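Local coordinates for protein trimethylamine-N-oxide reductase (Haemophilus influenzae, PDB 7L5I) that probably reduces trimethylamine N-oxide and related oxides at a molybdenum centre held by two molybdopterin guanine dinucleotide cofactors, at residues H362-L365 against V366-A369; K630-I633 against F634-V637; S298-A301 against K302-E305. All coordinates share one frame; numbering follows the deposited sequence.

All three contacts are local, each within eight consecutive residues, so none closes a long loop; along the chain they come in series, without nesting or crossing. First is contact 3, where strand 297-298 turns into helix 300-307. Contact 1 follows, two turns in the middle of helix 359-372, the helix of a beta-alpha-beta unit. Contact 2 comes much later, where strand 631-632 passes into helix 636-641. In space they converge: strand 631-632 runs parallel to 297-298 as a two-stranded sheet, while helix 359-372 packs against both helix 300-307 and the 631-633 strand and turn. Their centres lie about 10 to 13 Å apart, on the same side of the molecule.

Contact 1 (H362-L365 against V366-A369); sequences HWML and VTLA
The indole of Trp363 meets Thr367 at its five-membered ring, where Thr367 OG1 sits obliquely to the ring, 4.1 Å from Trp363 CD1. At its polar edge NE1 is hydrogen-bonded to Glu632 O, and the ring also touches Ile182 and Val186 of helix 179-187. A second flat group, the Trp363 carbonyl, is gripped from opposite faces: Thr367 N comes in on one, and Thr367 OG1, 3.0 Å from Trp363 O, stands 37° out of the plane on the other. This is the familiar return of a helical threonine hydroxyl to the carbonyl four residues back. Here chi1 of -65° places OG1 beside its own backbone N, and CG2 goes anti to that N. The Met364 chain, bent at chi2 and chi3, carries its methyl forward along the helix, toward the C-terminal end, until Met364 CE lies 4.0 Å from Thr367 CG2. The same alpha-helical spacing is kept by Val366 N to His362 O at 3.0 Å, Leu368 N to Met364 O at 2.8 Å and Ala369 N to Leu365 O at 2.9 Å. All eight residues are buried in helix 359-372, which connects parallel strands 344-348 and 381-383. His362 points toward the cofactor side, its NE2 held by Gly349 O and its side chain about 8 Å from a bound MGD; Met364 and Leu368 pack on helix 271-284, and Met364 and Thr367 meet Phe303 of helix 300-307.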
ATOM      1  N   HIS A 362       2.761  -1.775 -16.080  1.00 12.61           N
ATOM      2  CA  HIS A 362       3.613  -0.605 -16.147  1.00 13.58           C
ATOM      3  C   HIS A 362       4.718  -0.759 -17.180  1.00 13.72           C
ATOM      4  O   HIS A 362       5.192   0.255 -17.707  1.00 15.40           O
ATOM      5  CB  HIS A 362       4.156  -0.288 -14.757  1.00 15.16           C
ATOM      6  CG  HIS A 362       3.075   0.144 -13.830  1.00 15.76           C
ATOM      7  ND1 HIS A 362       2.509  -0.700 -12.898  1.00 21.39           N
ATOM      8  CD2 HIS A 362       2.355   1.291 -13.787  1.00 17.40           C
ATOM      9  CE1 HIS A 362       1.541  -0.062 -12.262  1.00 19.43           C
ATOM     10  NE2 HIS A 362       1.430   1.151 -12.781  1.00 17.24           N
ATOM     11  N   TRP A 363       5.103  -1.986 -17.514  1.00 12.91           N
ATOM     12  CA  TRP A 363       6.013  -2.193 -18.632  1.00 13.25           C
ATOM     13  C   TRP A 363       5.390  -1.663 -19.913  1.00 13.64           C
ATOM     14  O   TRP A 363       6.026  -0.921 -20.675  1.00 12.65           O
ATOM     15  CB  TRP A 363       6.341  -3.676 -18.763  1.00 15.70           C
ATOM     16  CG  TRP A 363       7.523  -4.006 -19.601  1.00 12.27           C
ATOM     17  CD1 TRP A 363       8.318  -3.153 -20.282  1.00 14.01           C
ATOM     18  CD2 TRP A 363       8.041  -5.311 -19.827  1.00 14.81           C
ATOM     19  NE1 TRP A 363       9.321  -3.841 -20.922  1.00 15.33           N
ATOM     20  CE2 TRP A 363       9.174  -5.175 -20.645  1.00 14.48           C
ATOM     21  CE3 TRP A 363       7.665  -6.586 -19.392  1.00 15.47           C
ATOM     22  CZ2 TRP A 363       9.934  -6.268 -21.064  1.00 16.96           C
ATOM     23  CZ3 TRP A 363       8.425  -7.674 -19.793  1.00 17.43           C
ATOM     24  CH2 TRP A 363       9.550  -7.505 -20.615  1.00 17.71           C
ATOM     25  N   MET A 364       4.129  -2.027 -20.157  1.00 12.72           N
ATOM     26  CA  MET A 364       3.432  -1.551 -21.339  1.00 13.09           C
ATOM     27  C   MET A 364       3.132  -0.055 -21.248  1.00 12.95           C
ATOM     28  O   MET A 364       3.146   0.635 -22.272  1.00 12.88           O
ATOM     29  CB  MET A 364       2.135  -2.365 -21.543  1.00 10.93           C
ATOM     30  CG  MET A 364       1.450  -2.013 -22.859  1.00 14.68           C
ATOM     31  SD  MET A 364       2.467  -2.405 -24.303  1.00 17.18           S
ATOM     32  CE  MET A 364       2.038  -1.031 -25.393  1.00 18.29           C
ATOM     33  N   LEU A 365       2.878   0.484 -20.048  1.00 13.24           N
ATOM     34  CA  LEU A 365       2.654   1.919 -19.941  1.00 14.04           C
ATOM     35  C   LEU A 365       3.909   2.699 -20.348  1.00 13.64           C
ATOM     36  O   LEU A 365       3.817   3.735 -21.023  1.00 14.32           O
ATOM     37  CB  LEU A 365       2.255   2.297 -18.516  1.00 13.10           C
ATOM     38  CG  LEU A 365       1.837   3.755 -18.355  1.00 15.87           C
ATOM     39  CD1 LEU A 365       0.527   3.975 -19.051  1.00 23.71           C
ATOM     40  CD2 LEU A 365       1.716   4.130 -16.907  1.00 17.56           C
ATOM     41  N   VAL A 366       5.084   2.242 -19.895  1.00 12.01           N
ATOM     42  CA  VAL A 366       6.351   2.871 -20.275  1.00 12.55           C
ATOM     43  C   VAL A 366       6.601   2.717 -21.770  1.00 13.74           C
ATOM     44  O   VAL A 366       7.124   3.624 -22.428  1.00 14.72           O
ATOM     45  CB  VAL A 366       7.499   2.274 -19.444  1.00 16.06           C
ATOM     46  CG1 VAL A 366       8.833   2.724 -19.989  1.00 16.09           C
ATOM     47  CG2 VAL A 366       7.332   2.701 -18.023  1.00 15.15           C
ATOM     48  N   THR A 367       6.228   1.566 -22.326  1.00 11.73           N
ATOM     49  CA  THR A 367       6.343   1.350 -23.769  1.00 13.19           C
ATOM     50  C   THR A 367       5.440   2.310 -24.536  1.00 16.46           C
ATOM     51  O   THR A 367       5.852   2.933 -25.526  1.00 13.58           O
ATOM     52  CB  THR A 367       5.987  -0.108 -24.075  1.00 14.56           C
ATOM     53  OG1 THR A 367       6.956  -0.987 -23.475  1.00 13.69           O
ATOM     54  CG2 THR A 367       5.945  -0.382 -25.561  1.00 15.07           C
ATOM     55  N   LEU A 368       4.195   2.457 -24.089  1.00 14.52           N
ATOM     56  CA  LEU A 368       3.301   3.431 -24.713  1.00 13.80           C
ATOM     57  C   LEU A 368       3.861   4.850 -24.630  1.00 13.39           C
ATOM     58  O   LEU A 368       3.866   5.592 -25.626  1.00 14.27           O
ATOM     59  CB  LEU A 368       1.917   3.335 -24.061  1.00 14.53           C
ATOM     60  CG  LEU A 368       0.879   4.287 -24.604  1.00 15.94           C
ATOM     61  CD1 LEU A 368       0.664   4.059 -26.106  1.00 17.92           C
ATOM     62  CD2 LEU A 368      -0.440   4.146 -23.846  1.00 15.22           C
ATOM     63  N   ALA A 369       4.345   5.255 -23.448  1.00 13.18           N
ATOM     64  CA  ALA A 369       4.939   6.570 -23.292  1.00 12.17           C
ATOM     65  C   ALA A 369       6.145   6.749 -24.212  1.00 14.84           C
ATOM     66  O   ALA A 369       6.378   7.852 -24.740  1.00 13.58           O
ATOM     67  CB  ALA A 369       5.345   6.782 -21.821  1.00 12.65           C
TER

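Contact 2 (K630-I633 against F634-V637)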
ATOM      1  N   LYS A 630      19.428   2.185 -22.525  1.00 15.50           N
ATOM      2  CA  LYS A 630      18.182   2.748 -23.006  1.00 15.08           C
ATOM      3  C   LYS A 630      17.001   2.096 -22.300  1.00 12.32           C
ATOM      4  O   LYS A 630      17.145   1.167 -21.489  1.00 13.35           O
ATOM      5  CB  LYS A 630      18.090   2.571 -24.532  1.00 14.58           C
ATOM      6  CG  LYS A 630      19.193   3.314 -25.294  1.00 18.21           C
ATOM      7  CD  LYS A 630      19.109   3.088 -26.811  1.00 23.88           C
ATOM      8  CE  LYS A 630      19.419   1.652 -27.146  1.00 24.71           C
ATOM      9  NZ  LYS A 630      19.368   1.447 -28.636  1.00 33.02           N
ATOM     10  N   ILE A 631      15.809   2.597 -22.620  1.00 13.19           N
ATOM     11  CA  ILE A 631      14.556   1.980 -22.193  1.00 13.47           C
ATOM     12  C   ILE A 631      14.394   0.611 -22.852  1.00 14.53           C
ATOM     13  O   ILE A 631      14.335   0.507 -24.075  1.00 16.12           O
ATOM     14  CB  ILE A 631      13.366   2.877 -22.545  1.00 12.62           C
ATOM     15  CG1 ILE A 631      13.510   4.243 -21.889  1.00 14.07           C
ATOM     16  CG2 ILE A 631      12.072   2.216 -22.121  1.00 15.02           C
ATOM     17  CD1 ILE A 631      12.541   5.289 -22.440  1.00 16.08           C
ATOM     18  N   GLU A 632      14.215  -0.430 -22.046  1.00 15.55           N
ATOM     19  CA  GLU A 632      14.207  -1.805 -22.552  1.00 16.01           C
ATOM     20  C   GLU A 632      12.766  -2.228 -22.811  1.00 16.62           C
ATOM     21  O   GLU A 632      12.090  -2.798 -21.959  1.00 15.00           O
ATOM     22  CB  GLU A 632      14.918  -2.746 -21.584  1.00 16.06           C
ATOM     23  CG  GLU A 632      16.347  -2.356 -21.305  1.00 19.55           C
ATOM     24  CD  GLU A 632      17.363  -3.363 -21.823  1.00 29.57           C
ATOM     25  OE1 GLU A 632      17.220  -4.575 -21.530  1.00 27.37           O
ATOM     26  OE2 GLU A 632      18.320  -2.933 -22.513  1.00 27.50           O
ATOM     27  N   ILE A 633      12.300  -1.939 -24.018  1.00 14.12           N
ATOM     28  CA  ILE A 633      11.000  -2.459 -24.453  1.00 14.90           C
ATOM     29  C   ILE A 633      11.068  -3.967 -24.630  1.00 18.38           C
ATOM     30  O   ILE A 633      10.152  -4.688 -24.244  1.00 18.07           O
ATOM     31  CB  ILE A 633      10.566  -1.749 -25.741  1.00 15.64           C
ATOM     32  CG1 ILE A 633      10.291  -0.279 -25.438  1.00 15.11           C
ATOM     33  CG2 ILE A 633       9.331  -2.437 -26.323  1.00 20.28           C
ATOM     34  CD1 ILE A 633       9.898   0.539 -26.663  1.00 18.49           C
ATOM     35  N   PHE A 634      12.151  -4.461 -25.217  1.00 14.93           N
ATOM     36  CA  PHE A 634      12.524  -5.869 -25.166  1.00 15.23           C
ATOM     37  C   PHE A 634      13.705  -5.987 -24.218  1.00 17.61           C
ATOM     38  O   PHE A 634      14.707  -5.269 -24.373  1.00 20.90           O
ATOM     39  CB  PHE A 634      12.894  -6.394 -26.545  1.00 17.20           C
ATOM     40  CG  PHE A 634      13.122  -7.889 -26.572  1.00 19.73           C
ATOM     41  CD1 PHE A 634      14.346  -8.415 -26.244  1.00 22.26           C
ATOM     42  CD2 PHE A 634      12.097  -8.748 -26.922  1.00 25.04           C
ATOM     43  CE1 PHE A 634      14.549  -9.777 -26.271  1.00 25.55           C
ATOM     44  CE2 PHE A 634      12.298 -10.114 -26.951  1.00 26.75           C
ATOM     45  CZ  PHE A 634      13.528 -10.624 -26.620  1.00 24.80           C
ATOM     46  N   SER A 635      13.576  -6.862 -23.224  1.00 17.28           N
ATOM     47  CA  SER A 635      14.629  -7.136 -22.257  1.00 19.45           C
ATOM     48  C   SER A 635      15.163  -8.535 -22.530  1.00 19.73           C
ATOM     49  O   SER A 635      14.468  -9.532 -22.292  1.00 19.48           O
ATOM     50  CB  SER A 635      14.114  -7.053 -20.826  1.00 15.06           C
ATOM     51  OG  SER A 635      15.068  -7.621 -19.937  1.00 17.36           O
ATOM     52  N   ASP A 636      16.391  -8.612 -23.039  1.00 21.17           N
ATOM     53  CA  ASP A 636      17.004  -9.920 -23.255  1.00 21.16           C
ATOM     54  C   ASP A 636      17.215 -10.642 -21.930  1.00 22.29           C
ATOM     55  O   ASP A 636      17.106 -11.873 -21.866  1.00 22.38           O
ATOM     56  CB  ASP A 636      18.334  -9.728 -23.996  1.00 29.71           C
ATOM     57  CG  ASP A 636      18.843 -11.005 -24.652  1.00 44.00           C
ATOM     58  OD1 ASP A 636      18.146 -11.551 -25.537  1.00 44.94           O
ATOM     59  OD2 ASP A 636      19.964 -11.439 -24.303  1.00 47.37           O
ATOM     60  N   VAL A 637      17.497  -9.896 -20.862  1.00 19.63           N
ATOM     61  CA  VAL A 637      17.673 -10.490 -19.539  1.00 20.20           C
ATOM     62  C   VAL A 637      16.402 -11.209 -19.108  1.00 21.89           C
ATOM     63  O   VAL A 637      16.447 -12.338 -18.605  1.00 20.97           O
ATOM     64  CB  VAL A 637      18.084  -9.411 -18.520  1.00 20.23           C
ATOM     65  CG1 VAL A 637      18.071  -9.951 -17.115  1.00 22.66           C
ATOM     66  CG2 VAL A 637      19.458  -8.859 -18.845  1.00 22.99           C
TER
HETATM   67  O   HOH W   1      16.713  -5.496 -19.113  1.00 17.99           O
HETATM   68  O   HOH W   2      18.517  -6.995 -21.970  1.00 31.22           O
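Between Glu632 and Ser635, whose side chains approach each other, the backbone leaves strand 631-632 through an inverse gamma turn centred on Glu632, closed by a weak bond from Ile633 N to Ile631 O at 3.2 Å, and enters helix 636-641 with Ser635 as its N-cap. Ser635 OG accepts from Val638 N, the usual reach of a capping serine into the first turn, and gives its own hydrogen to water 1. The Glu632 side chain turns the same way: CG lies beside its backbone N and a bend at chi2 (-114°) folds the carboxylate over the cap, leaving OE1 3.7 Å from Ser635 CA. OE2 is taken by Ser628 OG, so both carboxylate oxygens are engaged. Sitting by the amino end of a helix, this group would probably be favoured in its charged form. Beyond the cap, Asp636 reaches along the helix to a salt bridge with Lys640. Ile633 faces inward, packing on Tyr300, Phe303 and Thr367, whereas Phe634, partly exposed, lies against Lys302. Two waters complete the link between turn and helix. Water 1 donates to Glu632 OE1 at 2.6 Å and lies 2.8 Å from Ser635 OG; water 2 donates to the same OE1 at 2.8 Å and accepts, at a longer 3.3 Å, from Val637 N.

Contact 3 (S298-A301 against K302-E305)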
ATOM      1  N   SER A 298      15.429   0.240 -26.589  1.00 14.72           N
ATOM      2  CA  SER A 298      16.022  -0.990 -27.098  1.00 16.91           C
ATOM      3  C   SER A 298      14.900  -1.990 -27.322  1.00 17.87           C
ATOM      4  O   SER A 298      14.079  -2.219 -26.429  1.00 16.43           O
ATOM      5  CB  SER A 298      17.059  -1.551 -26.128  1.00 19.55           C
ATOM      6  OG  SER A 298      17.664  -2.720 -26.657  1.00 28.50           O
ATOM      7  N   GLY A 299      14.833  -2.544 -28.529  1.00 17.33           N
ATOM      8  CA  GLY A 299      13.926  -3.631 -28.798  1.00 17.68           C
ATOM      9  C   GLY A 299      12.572  -3.250 -29.351  1.00 19.14           C
ATOM     10  O   GLY A 299      11.682  -4.108 -29.393  1.00 21.09           O
ATOM     11  N   TYR A 300      12.374  -1.994 -29.764  1.00 16.79           N
ATOM     12  CA  TYR A 300      11.062  -1.597 -30.250  1.00 16.43           C
ATOM     13  C   TYR A 300      10.649  -2.424 -31.469  1.00 18.68           C
ATOM     14  O   TYR A 300       9.480  -2.808 -31.602  1.00 20.24           O
ATOM     15  CB  TYR A 300      11.004  -0.106 -30.603  1.00 17.92           C
ATOM     16  CG  TYR A 300       9.694   0.191 -31.305  1.00 18.93           C
ATOM     17  CD1 TYR A 300       8.497   0.238 -30.585  1.00 19.17           C
ATOM     18  CD2 TYR A 300       9.629   0.309 -32.690  1.00 20.54           C
ATOM     19  CE1 TYR A 300       7.280   0.432 -31.229  1.00 18.70           C
ATOM     20  CE2 TYR A 300       8.418   0.513 -33.330  1.00 19.54           C
ATOM     21  CZ  TYR A 300       7.252   0.584 -32.596  1.00 20.82           C
ATOM     22  OH  TYR A 300       6.029   0.783 -33.225  1.00 20.97           O
ATOM     23  N   ALA A 301      11.589  -2.723 -32.368  1.00 19.76           N
ATOM     24  CA  ALA A 301      11.192  -3.418 -33.599  1.00 19.79           C
ATOM     25  C   ALA A 301      10.681  -4.826 -33.316  1.00 20.91           C
ATOM     26  O   ALA A 301       9.740  -5.293 -33.974  1.00 23.39           O
ATOM     27  CB  ALA A 301      12.364  -3.481 -34.581  1.00 23.80           C
ATOM     28  N   LYS A 302      11.287  -5.529 -32.359  1.00 18.88           N
ATOM     29  CA  LYS A 302      10.793  -6.849 -31.982  1.00 22.02           C
ATOM     30  C   LYS A 302       9.406  -6.754 -31.371  1.00 22.61           C
ATOM     31  O   LYS A 302       8.533  -7.579 -31.654  1.00 22.35           O
ATOM     32  CB  LYS A 302      11.766  -7.523 -31.016  1.00 27.21           C
ATOM     33  CG  LYS A 302      11.467  -8.993 -30.797  1.00 34.33           C
ATOM     34  CD  LYS A 302      12.495  -9.859 -31.499  1.00 50.49           C
ATOM     35  CE  LYS A 302      11.961 -11.242 -31.848  1.00 61.12           C
ATOM     36  NZ  LYS A 302      11.699 -11.374 -33.316  1.00 68.98           N
ATOM     37  N   PHE A 303       9.169  -5.728 -30.550  1.00 19.34           N
ATOM     38  CA  PHE A 303       7.836  -5.524 -29.998  1.00 18.27           C
ATOM     39  C   PHE A 303       6.826  -5.209 -31.094  1.00 19.42           C
ATOM     40  O   PHE A 303       5.677  -5.666 -31.047  1.00 20.81           O
ATOM     41  CB  PHE A 303       7.873  -4.394 -28.959  1.00 18.42           C
ATOM     42  CG  PHE A 303       6.525  -3.983 -28.473  1.00 14.98           C
ATOM     43  CD1 PHE A 303       5.803  -4.808 -27.634  1.00 15.81           C
ATOM     44  CD2 PHE A 303       5.988  -2.775 -28.829  1.00 14.65           C
ATOM     45  CE1 PHE A 303       4.565  -4.431 -27.181  1.00 15.90           C
ATOM     46  CE2 PHE A 303       4.726  -2.402 -28.402  1.00 19.08           C
ATOM     47  CZ  PHE A 303       4.025  -3.234 -27.565  1.00 16.94           C
ATOM     48  N   GLU A 304       7.218  -4.392 -32.071  1.00 19.41           N
ATOM     49  CA  GLU A 304       6.272  -3.996 -33.102  1.00 21.57           C
ATOM     50  C   GLU A 304       5.791  -5.202 -33.903  1.00 21.27           C
ATOM     51  O   GLU A 304       4.648  -5.217 -34.367  1.00 20.90           O
ATOM     52  CB  GLU A 304       6.896  -2.953 -34.031  1.00 21.91           C
ATOM     53  CG  GLU A 304       5.851  -2.191 -34.837  1.00 22.34           C
ATOM     54  CD  GLU A 304       6.448  -1.257 -35.886  1.00 32.51           C
ATOM     55  OE1 GLU A 304       6.992  -1.777 -36.881  1.00 38.58           O
ATOM     56  OE2 GLU A 304       6.369  -0.006 -35.725  1.00 24.73           O
ATOM     57  N   GLU A 305       6.635  -6.219 -34.063  1.00 19.74           N
ATOM     58  CA  GLU A 305       6.196  -7.435 -34.743  1.00 22.85           C
ATOM     59  C   GLU A 305       5.048  -8.100 -33.994  1.00 23.51           C
ATOM     60  O   GLU A 305       4.152  -8.691 -34.602  1.00 24.63           O
ATOM     61  CB  GLU A 305       7.349  -8.425 -34.871  1.00 30.69           C
ATOM     62  CG  GLU A 305       8.443  -8.011 -35.815  1.00 33.37           C
ATOM     63  CD  GLU A 305       9.385  -9.158 -36.127  1.00 59.68           C
ATOM     64  OE1 GLU A 305       9.848  -9.830 -35.175  1.00 56.05           O
ATOM     65  OE2 GLU A 305       9.643  -9.400 -37.327  1.00 81.60           O
TER
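Tyr300 OH donates a short hydrogen bond to Glu304 OE2, 2.6 Å away, across the first turn of helix 300-307, which Gly299 N-caps. The carboxylate is met on its anti side, with the hydroxyl 20° out of its plane, and ring and carboxylate stand nearly perpendicular, 82° apart. Glu304 CB already makes an off-centre CH-pi contact, 4.2 Å from the Tyr300 ring centroid, and CG anti to the backbone N (chi1 -162°) carries the carboxylate on to the hydroxyl. Within the same stretch of helix a salt bridge joins Lys302 NZ to Glu305 OE1 at 3.0 Å. Gly299 has a positive phi that suits glycine, and its carbonyl opens the helical bonding by accepting from Phe303 N at 3.2 Å. Glu304 N to Tyr300 O at 2.8 Å and Glu305 N to Ala301 O at 3.2 Å continue it. On the inner side the helix joins its neighbours: Tyr300 rests on Val283 and Met371, Phe303 on Leu276. The two aromatic rings also meet each other, Tyr300 CE1 lying at the edge of the Phe303 ring, 4.2 Å from Phe303 CD2.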